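Local structure of lipopolysaccharide biosynthesis protein wbpB (Thermus thermophilus, 3O9Z) at the interface of chains A and B and the interface of chains A and C. The protein is an NAD-dependent dehydrogenase that acts in the biosynthesis of the bacterial polysaccharide sugar 2,3-diacetamido-2,3-dideoxy-D-mannuronic acid. Coordinates in Å, arbitrary orientation; residue numbers count along the deposited sequence, not the author numbering. Chains: chain A/B/C, Lipopolysaccharide biosynthesis protein wbpB.

Contact 1: the interface of chains A and B. Residues chain A 57, 60-61, 64, 94; chain B 60, 91, 94.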
ATOM      1  N   GLU A  57      -8.347  -8.405   9.642  1.00 15.14           N
ATOM      2  CA  GLU A  57      -9.503  -9.326   9.793  1.00 14.21           C
ATOM      3  C   GLU A  57      -8.990 -10.705  10.104  1.00 16.26           C
ATOM      4  O   GLU A  57      -9.548 -11.417  10.950  1.00 14.97           O
ATOM      5  CB  GLU A  57     -10.405  -9.334   8.562  1.00 16.83           C
ATOM      6  CG  GLU A  57     -10.930  -7.919   8.136  1.00 17.59           C
ATOM      7  CD  GLU A  57     -10.095  -7.269   7.046  1.00 14.68           C
ATOM      8  OE1 GLU A  57     -10.684  -6.774   6.079  1.00 15.89           O
ATOM      9  OE2 GLU A  57      -8.839  -7.341   7.135  1.00 17.09           O
ATOM     10  N   GLU A  60      -7.563 -10.744  13.681  1.00 14.84           N
ATOM     11  CA  GLU A  60      -8.686 -10.804  14.647  1.00 16.51           C
ATOM     12  C   GLU A  60      -9.248 -12.237  14.718  1.00 16.98           C
ATOM     13  O   GLU A  60      -9.488 -12.707  15.846  1.00 16.01           O
ATOM     14  CB  GLU A  60      -9.776  -9.812  14.218  1.00 15.06           C
ATOM     15  CG  GLU A  60     -10.899  -9.655  15.239  1.00 19.70           C
ATOM     16  CD  GLU A  60     -11.708  -8.419  14.991  1.00 18.01           C
ATOM     17  OE1 GLU A  60     -12.358  -7.956  15.950  1.00 22.39           O
ATOM     18  OE2 GLU A  60     -11.857  -7.997  13.805  1.00 22.81           O
ATOM     19  N   ALA A  61      -9.517 -12.844  13.554  1.00 14.72           N
ATOM     20  CA  ALA A  61     -10.102 -14.191  13.577  1.00 15.23           C
ATOM     21  C   ALA A  61      -9.187 -15.146  14.297  1.00 15.63           C
ATOM     22  O   ALA A  61      -9.660 -16.070  14.964  1.00 16.72           O
ATOM     23  CB  ALA A  61     -10.373 -14.647  12.157  1.00 16.97           C
ATOM     24  N   GLU A  64      -9.378 -14.554  17.946  1.00 15.36           N
ATOM     25  CA  GLU A  64     -10.707 -15.020  18.399  1.00 15.03           C
ATOM     26  C   GLU A  64     -10.670 -16.531  18.505  1.00 18.70           C
ATOM     27  O   GLU A  64     -11.197 -17.076  19.495  1.00 18.63           O
ATOM     28  CB  GLU A  64     -11.776 -14.543  17.427  1.00 16.94           C
ATOM     29  CG  GLU A  64     -13.253 -14.813  17.855  1.00 17.18           C
ATOM     30  CD  GLU A  64     -14.182 -14.147  16.887  1.00 21.24           C
ATOM     31  OE1 GLU A  64     -14.083 -14.443  15.662  1.00 22.40           O
ATOM     32  OE2 GLU A  64     -14.998 -13.289  17.339  1.00 26.31           O
ATOM     33  N   ARG A  94     -13.138  -6.542  22.444  1.00 17.77           N
ATOM     34  CA  ARG A  94     -14.059  -7.564  21.953  1.00 17.47           C
ATOM     35  C   ARG A  94     -13.503  -8.967  21.916  1.00 18.72           C
ATOM     36  O   ARG A  94     -14.287  -9.919  22.001  1.00 19.22           O
ATOM     37  CB  ARG A  94     -14.793  -7.210  20.642  1.00 21.06           C
ATOM     38  CG  ARG A  94     -14.016  -7.509  19.334  1.00 21.18           C
ATOM     39  CD  ARG A  94     -14.823  -7.262  18.058  1.00 19.41           C
ATOM     40  NE  ARG A  94     -15.144  -5.839  17.868  1.00 18.69           N
ATOM     41  CZ  ARG A  94     -14.373  -4.978  17.194  1.00 18.46           C
ATOM     42  NH1 ARG A  94     -14.730  -3.706  17.147  1.00 18.49           N
ATOM     43  NH2 ARG A  94     -13.287  -5.381  16.549  1.00 19.58           N
TER
ATOM     44  N   GLU B  60     -15.256  -2.054  11.339  1.00 11.80           N
ATOM     45  CA  GLU B  60     -15.888  -3.003  12.253  1.00 13.33           C
ATOM     46  C   GLU B  60     -16.437  -2.239  13.454  1.00 16.11           C
ATOM     47  O   GLU B  60     -17.569  -2.510  13.911  1.00 14.80           O
ATOM     48  CB  GLU B  60     -14.905  -4.058  12.704  1.00 13.34           C
ATOM     49  CG  GLU B  60     -15.531  -5.116  13.578  1.00 15.49           C
ATOM     50  CD  GLU B  60     -14.646  -6.323  13.711  1.00 20.82           C
ATOM     51  OE1 GLU B  60     -15.106  -7.372  14.211  1.00 21.35           O
ATOM     52  OE2 GLU B  60     -13.441  -6.203  13.399  1.00 19.91           O
ATOM     53  N   MET B  91     -16.346 -11.701  10.647  1.00 14.65           N
ATOM     54  CA  MET B  91     -16.690 -10.365  11.158  1.00 16.93           C
ATOM     55  C   MET B  91     -18.212 -10.192  11.131  1.00 15.81           C
ATOM     56  O   MET B  91     -18.840  -9.695  12.096  1.00 16.38           O
ATOM     57  CB  MET B  91     -15.980  -9.298  10.314  1.00 14.61           C
ATOM     58  CG  MET B  91     -16.384  -7.866  10.666  1.00 17.47           C
ATOM     59  SD  MET B  91     -15.760  -6.479   9.640  1.00 18.10           S
ATOM     60  CE  MET B  91     -14.356  -6.745   9.950  1.00  9.16           C
ATOM     61  N   ARG B  94     -19.852 -12.044  13.950  1.00 17.18           N
ATOM     62  CA  ARG B  94     -19.596 -11.418  15.248  1.00 18.50           C
ATOM     63  C   ARG B  94     -20.384 -10.119  15.413  1.00 21.08           C
ATOM     64  O   ARG B  94     -20.727  -9.763  16.542  1.00 24.06           O
ATOM     65  CB  ARG B  94     -18.101 -11.335  15.576  1.00 27.31           C
ATOM     66  CG  ARG B  94     -17.376 -10.026  15.320  1.00 31.65           C
ATOM     67  CD  ARG B  94     -15.948 -10.000  15.944  1.00 21.16           C
ATOM     68  NE  ARG B  94     -15.117 -11.070  15.401  1.00 23.48           N
ATOM     69  CZ  ARG B  94     -14.382 -11.023  14.288  1.00 17.10           C
ATOM     70  NH1 ARG B  94     -13.736 -12.140  13.954  1.00 16.33           N
ATOM     71  NH2 ARG B  94     -14.301  -9.933  13.538  1.00 17.78           N
TER
HETATM   72  O   HOH W   1     -12.437 -11.451  11.475  1.00 18.26           O
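B:Arg94 and A:Glu64 meet tip to tip, an example of an arginine joining two subunits through the side of its guanidinium. B:Arg94 NE donates to A:Glu64 OE2 at 2.9 Å, and B:Arg94 NH1 to A:Glu64 OE1 at 2.9 Å, the latter bond nearly straight (176°). Both oxygens lie close to the guanidinium plane, yet the nitrogens approach from above the carboxylate plane. The bend of B:Arg94 at chi3 (60°) turns its group so that NH2 also reaches B:Glu60 OE1 of its own chain, 2.8 Å away. The tight part lies around the two-fold axis. Here each guanidinium stacks against the Glu60 of the other chain, A:Arg94 and B:Glu60 having planes 20° apart, and the CD atoms of A:Arg94 and B:Arg94 touch at 3.6 Å. The 2.4 Å approach of A:Glu60 OE2 to B:Glu60 OE2 is doubtful, and the structure alone does not show whether a proton lies between; the arginine charges would probably ease the crowding of acids. The outer side is looser: water 1 links A:Glu57 O, 2.9 Å away, to B:Arg94. This symmetric network of charges joins helices 56-68 and 85-94 of the two chains and is likely to stabilise the A-B pairing of the deposited tetramer.

Contact 2: the interface of chains A and C. Residues chain A 38, 40, 43, 50, 52; chain C 164-165, 168.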
ATOM      1  N   THR A  38       5.398  -5.508   5.588  1.00 15.76           N
ATOM      2  CA  THR A  38       6.073  -6.737   5.971  1.00 16.41           C
ATOM      3  C   THR A  38       7.566  -6.560   6.207  1.00 15.01           C
ATOM      4  O   THR A  38       8.294  -7.566   6.348  1.00 17.59           O
ATOM      5  CB  THR A  38       5.901  -7.849   4.941  1.00 17.23           C
ATOM      6  OG1 THR A  38       6.572  -7.417   3.751  1.00 20.58           O
ATOM      7  CG2 THR A  38       4.457  -8.090   4.567  1.00 19.40           C
ATOM      8  N   VAL A  40       9.535  -6.412   8.625  1.00 16.77           N
ATOM      9  CA  VAL A  40       9.482  -6.721  10.049  1.00 16.01           C
ATOM     10  C   VAL A  40      10.528  -7.735  10.454  1.00 18.55           C
ATOM     11  O   VAL A  40      10.511  -8.274  11.569  1.00 16.52           O
ATOM     12  CB  VAL A  40       8.088  -7.266  10.434  1.00 15.36           C
ATOM     13  CG1 VAL A  40       6.969  -6.305  10.068  1.00 16.48           C
ATOM     14  CG2 VAL A  40       7.834  -8.661   9.788  1.00 16.61           C
ATOM     15  N   VAL A  43      11.970  -8.930  13.949  1.00 18.21           N
ATOM     16  CA  VAL A  43      11.199  -9.652  14.966  1.00 16.19           C
ATOM     17  C   VAL A  43      11.823 -11.022  15.286  1.00 19.24           C
ATOM     18  O   VAL A  43      11.725 -11.519  16.416  1.00 18.86           O
ATOM     19  CB  VAL A  43       9.712  -9.800  14.563  1.00 17.57           C
ATOM     20  CG1 VAL A  43       9.500 -10.754  13.361  1.00 15.57           C
ATOM     21  CG2 VAL A  43       8.879 -10.366  15.725  1.00 15.73           C
ATOM     22  N   ALA A  50       6.693 -16.177  16.731  1.00 16.10           N
ATOM     23  CA  ALA A  50       5.452 -15.425  16.712  1.00 17.13           C
ATOM     24  C   ALA A  50       4.742 -15.553  15.374  1.00 15.81           C
ATOM     25  O   ALA A  50       5.383 -15.529  14.302  1.00 15.50           O
ATOM     26  CB  ALA A  50       5.718 -13.938  17.001  1.00 16.06           C
ATOM     27  N   PHE A  52       2.312 -14.044  12.356  1.00 12.82           N
ATOM     28  CA  PHE A  52       2.360 -12.728  11.727  1.00 12.90           C
ATOM     29  C   PHE A  52       1.228 -12.594  10.718  1.00 13.29           C
ATOM     30  O   PHE A  52       0.936 -13.525   9.952  1.00 13.64           O
ATOM     31  CB  PHE A  52       3.724 -12.455  11.042  1.00 13.87           C
ATOM     32  CG  PHE A  52       3.759 -11.116  10.334  1.00 12.59           C
ATOM     33  CD1 PHE A  52       3.889  -9.953  11.098  1.00 13.43           C
ATOM     34  CD2 PHE A  52       3.449 -10.994   8.976  1.00 12.28           C
ATOM     35  CE1 PHE A  52       3.846  -8.708  10.501  1.00 13.31           C
ATOM     36  CE2 PHE A  52       3.412  -9.733   8.355  1.00 13.07           C
ATOM     37  CZ  PHE A  52       3.599  -8.595   9.136  1.00 13.50           C
TER
ATOM     38  N   LYS C 164       7.404 -16.425  10.678  1.00 14.04           N
ATOM     39  CA  LYS C 164       6.208 -16.556   9.887  1.00 12.56           C
ATOM     40  C   LYS C 164       5.930 -15.377   8.961  1.00 11.82           C
ATOM     41  O   LYS C 164       5.167 -15.483   7.995  1.00 16.43           O
ATOM     42  CB  LYS C 164       5.018 -16.731  10.874  1.00 14.43           C
ATOM     43  CG  LYS C 164       5.032 -18.114  11.469  1.00 19.11           C
ATOM     44  CD  LYS C 164       4.589 -19.161  10.494  1.00 25.85           C
ATOM     45  CE  LYS C 164       4.558 -20.526  11.172  1.00 47.29           C
ATOM     46  NZ  LYS C 164       3.414 -20.644  12.116  1.00 62.20           N
ATOM     47  N   TRP C 165       6.513 -14.213   9.284  1.00 13.01           N
ATOM     48  CA  TRP C 165       6.334 -13.040   8.426  1.00 14.04           C
ATOM     49  C   TRP C 165       6.960 -13.272   7.039  1.00 12.63           C
ATOM     50  O   TRP C 165       6.503 -12.714   6.034  1.00 13.56           O
ATOM     51  CB  TRP C 165       7.017 -11.825   9.081  1.00 15.53           C
ATOM     52  CG  TRP C 165       8.498 -12.077   9.371  1.00 13.00           C
ATOM     53  CD1 TRP C 165       9.058 -12.706  10.457  1.00 12.35           C
ATOM     54  CD2 TRP C 165       9.593 -11.871   8.455  1.00 12.33           C
ATOM     55  NE1 TRP C 165      10.408 -12.836  10.321  1.00 16.13           N
ATOM     56  CE2 TRP C 165      10.764 -12.324   9.101  1.00 14.73           C
ATOM     57  CE3 TRP C 165       9.710 -11.224   7.205  1.00 15.12           C
ATOM     58  CZ2 TRP C 165      12.030 -12.266   8.507  1.00 17.18           C
ATOM     59  CZ3 TRP C 165      10.987 -11.169   6.626  1.00 16.34           C
ATOM     60  CH2 TRP C 165      12.108 -11.686   7.281  1.00 14.67           C
ATOM     61  N   LYS C 168       4.708 -14.259   4.264  1.00 12.98           N
ATOM     62  CA  LYS C 168       3.689 -13.282   3.888  1.00 12.33           C
ATOM     63  C   LYS C 168       4.284 -12.048   3.208  1.00 14.19           C
ATOM     64  O   LYS C 168       3.566 -11.058   2.974  1.00 15.64           O
ATOM     65  CB  LYS C 168       2.831 -12.885   5.101  1.00 15.50           C
ATOM     66  CG  LYS C 168       2.013 -14.102   5.554  1.00 15.28           C
ATOM     67  CD  LYS C 168       0.999 -13.697   6.636  1.00 18.34           C
ATOM     68  CE  LYS C 168       0.190 -14.949   6.977  1.00 17.53           C
ATOM     69  NZ  LYS C 168      -0.845 -14.603   8.032  1.00 16.25           N
TER
HETATM   70  O   HOH W   2       7.624 -16.899  13.521  1.00 17.44           O
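C:Trp165 lies against A:Phe52 and A:Val40, illustrating how one aromatic residue can pack through its CB as well as through its ring. C:Trp165 CB sits over the face of the A:Phe52 ring, 3.9 Å from its centroid, and packs tightly on A:Val40 CG2 at 3.3 Å. That methyl rests over the rim of the same phenyl face. Farther along the indole, C:Trp165 CD1 meets A:Val43 CG1 at 3.5 Å, the two side chains running antiparallel alongside each other. The polar tie is at the other end: C:Lys168, extended beyond CG, runs its amine NZ to A:Phe52 O, 2.8 Å away, in the carbonyl plane with a C=O...N angle of 148°. An alanine in place of C:Lys168 would probably leave the A:Phe52 carbonyl without this amine donor. Outside this shell, water 2 bridges A:Ala50 O (2.7 Å) and C:Lys164 N (2.9 Å), which probably steadies the backbone just before the tryptophan. A:Phe52 has its CG anti to the backbone N (chi1 177°), which presents the ring face to chain C. It belongs to strand 51-53 of the Rossmann region, whereas the chain C residues lie in the loop and 3-10 helix 166-168 that follow strand 152-160.

Contact 3: the interface of chains A and C. Residues chain A 12-13, 39; chain C 12-13, 39.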
ATOM      1  N   ALA A  12       6.235  -3.286  12.172  1.00 12.74           N
ATOM      2  CA  ALA A  12       7.286  -2.815  11.235  1.00 11.97           C
ATOM      3  C   ALA A  12       7.772  -1.406  11.539  1.00 14.58           C
ATOM      4  O   ALA A  12       8.668  -0.897  10.846  1.00 14.92           O
ATOM      5  CB  ALA A  12       6.741  -2.854   9.839  1.00 12.64           C
ATOM      6  N   GLY A  13       7.176  -0.755  12.530  1.00 12.50           N
ATOM      7  CA  GLY A  13       7.336   0.673  12.644  1.00 14.27           C
ATOM      8  C   GLY A  13       8.545   1.064  13.442  1.00 14.47           C
ATOM      9  O   GLY A  13       9.274   0.239  14.028  1.00 15.97           O
ATOM     10  N   ASN A  39       7.990  -5.295   6.290  1.00 14.43           N
ATOM     11  CA  ASN A  39       9.375  -5.037   6.658  1.00 16.32           C
ATOM     12  C   ASN A  39       9.701  -5.182   8.133  1.00 16.32           C
ATOM     13  O   ASN A  39       9.960  -4.209   8.838  1.00 20.96           O
ATOM     14  CB  ASN A  39       9.851  -3.698   6.012  1.00 14.42           C
ATOM     15  CG  ASN A  39       9.079  -2.471   6.480  1.00 21.81           C
ATOM     16  OD1 ASN A  39       9.668  -1.401   6.643  1.00 33.34           O
ATOM     17  ND2 ASN A  39       7.785  -2.568   6.597  1.00 18.41           N
TER
ATOM     18  N   ALA C  12      13.170   1.999   4.609  1.00 10.21           N
ATOM     19  CA  ALA C  12      12.320   1.528   5.740  1.00 12.50           C
ATOM     20  C   ALA C  12      12.597   0.062   6.074  1.00 15.32           C
ATOM     21  O   ALA C  12      12.034  -0.484   7.042  1.00 15.41           O
ATOM     22  CB  ALA C  12      10.854   1.717   5.349  1.00 12.70           C
ATOM     23  N   GLY C  13      13.425  -0.608   5.278  1.00 10.69           N
ATOM     24  CA  GLY C  13      13.541  -2.064   5.365  1.00 12.29           C
ATOM     25  C   GLY C  13      14.424  -2.564   6.483  1.00 10.79           C
ATOM     26  O   GLY C  13      15.178  -1.838   7.149  1.00 15.02           O
ATOM     27  N   ASN C  39       7.845   4.208   7.307  1.00 14.01           N
ATOM     28  CA  ASN C  39       8.304   3.833   8.640  1.00 14.55           C
ATOM     29  C   ASN C  39       9.815   3.851   8.713  1.00 14.90           C
ATOM     30  O   ASN C  39      10.468   2.798   8.721  1.00 19.93           O
ATOM     31  CB  ASN C  39       7.682   2.498   9.102  1.00 13.36           C
ATOM     32  CG  ASN C  39       7.824   1.367   8.104  1.00 19.18           C
ATOM     33  OD1 ASN C  39       7.895   1.557   6.898  1.00 20.71           O
ATOM     34  ND2 ASN C  39       7.889   0.150   8.622  1.00 32.26           N
TER
HETATM   35  O   HOH W   3      10.682  -1.791   9.479  1.00 16.89           O
HETATM   36  O   HOH W   4      11.141   0.394   9.307  1.00 19.25           O
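C:Asn39 reaches across to A:Ala12 in a contact that shows how symmetry helps to judge a side-chain amide. Among direct hydrogen bonds, ND2 of C:Asn39 donates to the A:Ala12 O carbonyl at 2.6 Å, coming from above the carbonyl plane and bent at the hydrogen (137°). The twin pair, A:Asn39 OD1 and C:Ala12 O, also at 2.6 Å, is a clash of two acceptors as modelled. The two-fold therefore suggests that the A:Asn39 amide is modelled flipped, and the weak bond from C:Asn39 ND2 to A:Asn39 OD1 is equally doubtful. The amides meet tip to tip with planes 80° apart. An alanine in place of C:Asn39 would probably leave the A:Ala12 carbonyl without its amide donor across the interface. Packing is slight: A:Gly13 CA touches C:Asn39 CB at 4.0 Å, and the absence of a side chain on A:Gly13 may leave room for the asparagine stem. Both residues, Ala12 and Gly13, belong to the glycine loop after strand 5-9 of the Rossmann fold. Water-mediated links cross the axis, but water 3 and water 4 are modelled only 2.2 Å apart, too close for both to be present together. If present, water 3 would lie 2.6 Å from A:Asn39 O and 2.6 Å from A:Ala12 O.

Contact 4: the interface of chains A and B. Residues chain A 34, 56, 83-84, 87-88, 91; chain B 55-58.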
ATOM      1  N   LEU A  34       0.550  -7.922  13.933  1.00 10.53           N
ATOM      2  CA  LEU A  34      -0.186  -7.419  12.790  1.00 10.17           C
ATOM      3  C   LEU A  34       0.571  -6.206  12.257  1.00 12.52           C
ATOM      4  O   LEU A  34       0.834  -5.258  13.012  1.00 13.42           O
ATOM      5  CB  LEU A  34      -1.599  -6.921  13.190  1.00 11.84           C
ATOM      6  CG  LEU A  34      -2.395  -6.159  12.147  1.00 12.22           C
ATOM      7  CD1 LEU A  34      -2.690  -6.975  10.882  1.00 14.07           C
ATOM      8  CD2 LEU A  34      -3.715  -5.644  12.793  1.00 13.20           C
ATOM      9  N   PRO A  56      -5.824  -7.180   9.073  1.00 13.34           N
ATOM     10  CA  PRO A  56      -6.423  -7.090  10.407  1.00 14.11           C
ATOM     11  C   PRO A  56      -7.543  -8.118  10.649  1.00 14.82           C
ATOM     12  O   PRO A  56      -7.634  -8.572  11.770  1.00 14.51           O
ATOM     13  CB  PRO A  56      -6.976  -5.653  10.420  1.00 13.99           C
ATOM     14  CG  PRO A  56      -5.980  -4.897   9.543  1.00 14.60           C
ATOM     15  CD  PRO A  56      -5.761  -5.870   8.391  1.00 13.82           C
ATOM     16  N   HIS A  83      -4.888   7.210  14.665  1.00 11.56           N
ATOM     17  CA  HIS A  83      -6.323   7.055  14.430  1.00 11.87           C
ATOM     18  C   HIS A  83      -6.749   5.600  14.545  1.00 13.96           C
ATOM     19  O   HIS A  83      -7.963   5.343  14.716  1.00 15.45           O
ATOM     20  CB  HIS A  83      -6.721   7.593  13.075  1.00 13.15           C
ATOM     21  CG  HIS A  83      -6.189   6.794  11.930  1.00 13.78           C
ATOM     22  ND1 HIS A  83      -4.849   6.510  11.759  1.00 15.75           N
ATOM     23  CD2 HIS A  83      -6.838   6.231  10.882  1.00 15.66           C
ATOM     24  CE1 HIS A  83      -4.701   5.792  10.660  1.00 13.09           C
ATOM     25  NE2 HIS A  83      -5.886   5.641  10.092  1.00 15.40           N
ATOM     26  N   LEU A  84      -5.808   4.673  14.455  1.00 12.20           N
ATOM     27  CA  LEU A  84      -6.160   3.268  14.597  1.00 11.05           C
ATOM     28  C   LEU A  84      -6.122   2.824  16.049  1.00 11.53           C
ATOM     29  O   LEU A  84      -6.515   1.680  16.372  1.00 12.13           O
ATOM     30  CB  LEU A  84      -5.157   2.401  13.794  1.00 12.80           C
ATOM     31  CG  LEU A  84      -5.516   2.449  12.315  1.00 13.57           C
ATOM     32  CD1 LEU A  84      -4.240   2.108  11.495  1.00 15.14           C
ATOM     33  CD2 LEU A  84      -6.618   1.403  12.015  1.00 18.12           C
ATOM     34  N   PRO A  87      -9.968   2.042  17.253  1.00 13.63           N
ATOM     35  CA  PRO A  87     -10.616   0.793  16.786  1.00 14.13           C
ATOM     36  C   PRO A  87      -9.820  -0.446  17.134  1.00 14.22           C
ATOM     37  O   PRO A  87     -10.427  -1.542  17.172  1.00 14.39           O
ATOM     38  CB  PRO A  87     -10.827   1.007  15.292  1.00 17.13           C
ATOM     39  CG  PRO A  87      -9.713   2.024  14.943  1.00 15.09           C
ATOM     40  CD  PRO A  87      -9.740   2.980  16.141  1.00 14.17           C
ATOM     41  N   GLN A  88      -8.492  -0.358  17.305  1.00 13.63           N
ATOM     42  CA  GLN A  88      -7.693  -1.489  17.741  1.00 11.68           C
ATOM     43  C   GLN A  88      -7.853  -1.839  19.212  1.00 14.55           C
ATOM     44  O   GLN A  88      -7.781  -2.991  19.617  1.00 15.57           O
ATOM     45  CB  GLN A  88      -6.190  -1.428  17.340  1.00 12.44           C
ATOM     46  CG  GLN A  88      -6.049  -1.431  15.830  1.00 13.89           C
ATOM     47  CD  GLN A  88      -4.627  -1.534  15.365  1.00 12.43           C
ATOM     48  OE1 GLN A  88      -3.687  -1.125  16.036  1.00 13.55           O
ATOM     49  NE2 GLN A  88      -4.489  -2.170  14.200  1.00 14.89           N
ATOM     50  N   MET A  91     -10.978  -3.676  19.227  1.00 14.93           N
ATOM     51  CA  MET A  91     -10.723  -5.064  18.841  0.50 16.91           C
ATOM     52  C   MET A  91     -10.196  -5.844  20.045  1.00 15.11           C
ATOM     53  O   MET A  91     -10.656  -6.982  20.312  1.00 18.37           O
ATOM     54  CB  MET A  91      -9.697  -5.079  17.699  0.50 16.10           C
ATOM     55  CG  MET A  91      -9.145  -6.473  17.316  0.50 10.72           C
ATOM     56  SD  MET A  91      -8.222  -6.450  15.698  0.50 14.07           S
ATOM     57  CE  MET A  91      -6.789  -5.403  16.015  0.50 14.27           C
TER
ATOM     58  N   GLU B  55      -9.984   1.375   6.602  1.00 14.79           N
ATOM     59  CA  GLU B  55      -9.385   0.605   7.691  0.50 15.19           C
ATOM     60  C   GLU B  55     -10.391  -0.427   8.210  1.00 14.01           C
ATOM     61  O   GLU B  55     -11.434  -0.035   8.734  1.00 14.88           O
ATOM     62  CB  GLU B  55      -8.939   1.480   8.871  0.50 17.43           C
ATOM     63  CG  GLU B  55      -8.262   2.820   8.506  0.50 17.66           C
ATOM     64  CD  GLU B  55      -6.790   2.693   8.148  0.50 26.61           C
ATOM     65  OE1 GLU B  55      -6.129   3.739   7.979  0.50 18.34           O
ATOM     66  OE2 GLU B  55      -6.279   1.563   8.017  0.50 20.03           O
ATOM     67  N   PRO B  56     -10.086  -1.722   8.099  1.00 12.01           N
ATOM     68  CA  PRO B  56     -11.076  -2.721   8.506  1.00 13.58           C
ATOM     69  C   PRO B  56     -11.493  -2.560   9.961  1.00 14.58           C
ATOM     70  O   PRO B  56     -12.670  -2.759  10.268  1.00 13.90           O
ATOM     71  CB  PRO B  56     -10.312  -4.047   8.313  1.00 14.48           C
ATOM     72  CG  PRO B  56      -9.404  -3.742   7.159  1.00 14.65           C
ATOM     73  CD  PRO B  56      -8.948  -2.327   7.380  1.00 11.90           C
ATOM     74  N   GLU B  57     -10.584  -2.194  10.851  1.00 12.14           N
ATOM     75  CA  GLU B  57     -10.921  -2.108  12.266  1.00 13.51           C
ATOM     76  C   GLU B  57     -11.882  -0.930  12.489  1.00 14.14           C
ATOM     77  O   GLU B  57     -12.764  -1.020  13.361  1.00 13.76           O
ATOM     78  CB  GLU B  57      -9.657  -1.916  13.088  1.00 15.52           C
ATOM     79  CG  GLU B  57      -8.504  -2.947  12.788  1.00 13.13           C
ATOM     80  CD  GLU B  57      -7.474  -2.444  11.759  1.00 10.55           C
ATOM     81  OE1 GLU B  57      -6.307  -2.713  12.108  1.00 14.93           O
ATOM     82  OE2 GLU B  57      -7.938  -1.889  10.731  1.00 14.64           O
ATOM     83  N   ALA B  58     -11.727   0.160  11.740  1.00 13.28           N
ATOM     84  CA  ALA B  58     -12.677   1.288  11.888  1.00 13.03           C
ATOM     85  C   ALA B  58     -14.040   0.953  11.310  1.00 14.51           C
ATOM     86  O   ALA B  58     -15.069   1.279  11.918  1.00 15.04           O
ATOM     87  CB  ALA B  58     -12.089   2.560  11.223  1.00 13.56           C
TER
HETATM   88  O   HOH W   5     -12.649  -2.417  15.809  1.00 16.72           O
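OE1 of the B:Glu57 carboxylate accepts a hydrogen bond of 2.8 Å from the amide NE2 of A:Gln88, an example of an acidic tip inserted between the elements of a neighbouring subunit. The donor arrives on the anti side, tilted out of the carboxylate plane, and the two flat groups are turned 56° apart. A bend at chi2 (94°) carries the acid back over A:Pro56, whose CB lies 3.5 Å from B:Glu57 CD, the two side chains lying nearly perpendicular. A:Leu84 CD2 comes against B:Glu57 OE2 at 3.8 Å, and these carbons together with the A:Gln88 bond would probably fix the rotation of the carboxylate. Lower on the same residue, B:Glu57 CB packs on A:Pro87 CB, and water 5 joins A:Pro87 O to B:Glu57 O. Glu57 is an NAD(+)-binding residue whose ligand is not bound to its own chain, so B:Glu57 probably completes the cofactor site of chain A, where A:Gln88 is also a binding residue. At the far side A:Leu84 CD2 also covers B:Glu55 CB at 3.9 Å, while A:Leu84 CG lies over a face of the A:His83 ring. That ring points its N-H at the neighbouring acid: A:His83 NE2 donates to B:Glu55 OE1 at 2.9 Å, with the oxygen near the ring plane but the nitrogen 48° out of the carboxylate plane.

Contacts 1 and 4 belong to one A-B interface, their C-alpha centres about 10 Å apart, and share helices 56-68 and 85-94. Glu57 and Met91 appear in both, with the roles of the chains exchanged. Contacts 2 and 3 belong to the A-C interface, about 12 Å apart, and run together at chain A residues 38 to 40, Asn39 lying between Thr38 and Val40. Contacts 1 and 3 are the farthest pair, about 26 Å apart. Chain A thus uses different parts of its Rossmann region for each partner, an arrangement consistent with a four-chain assembly that includes two kinds of two-fold interface.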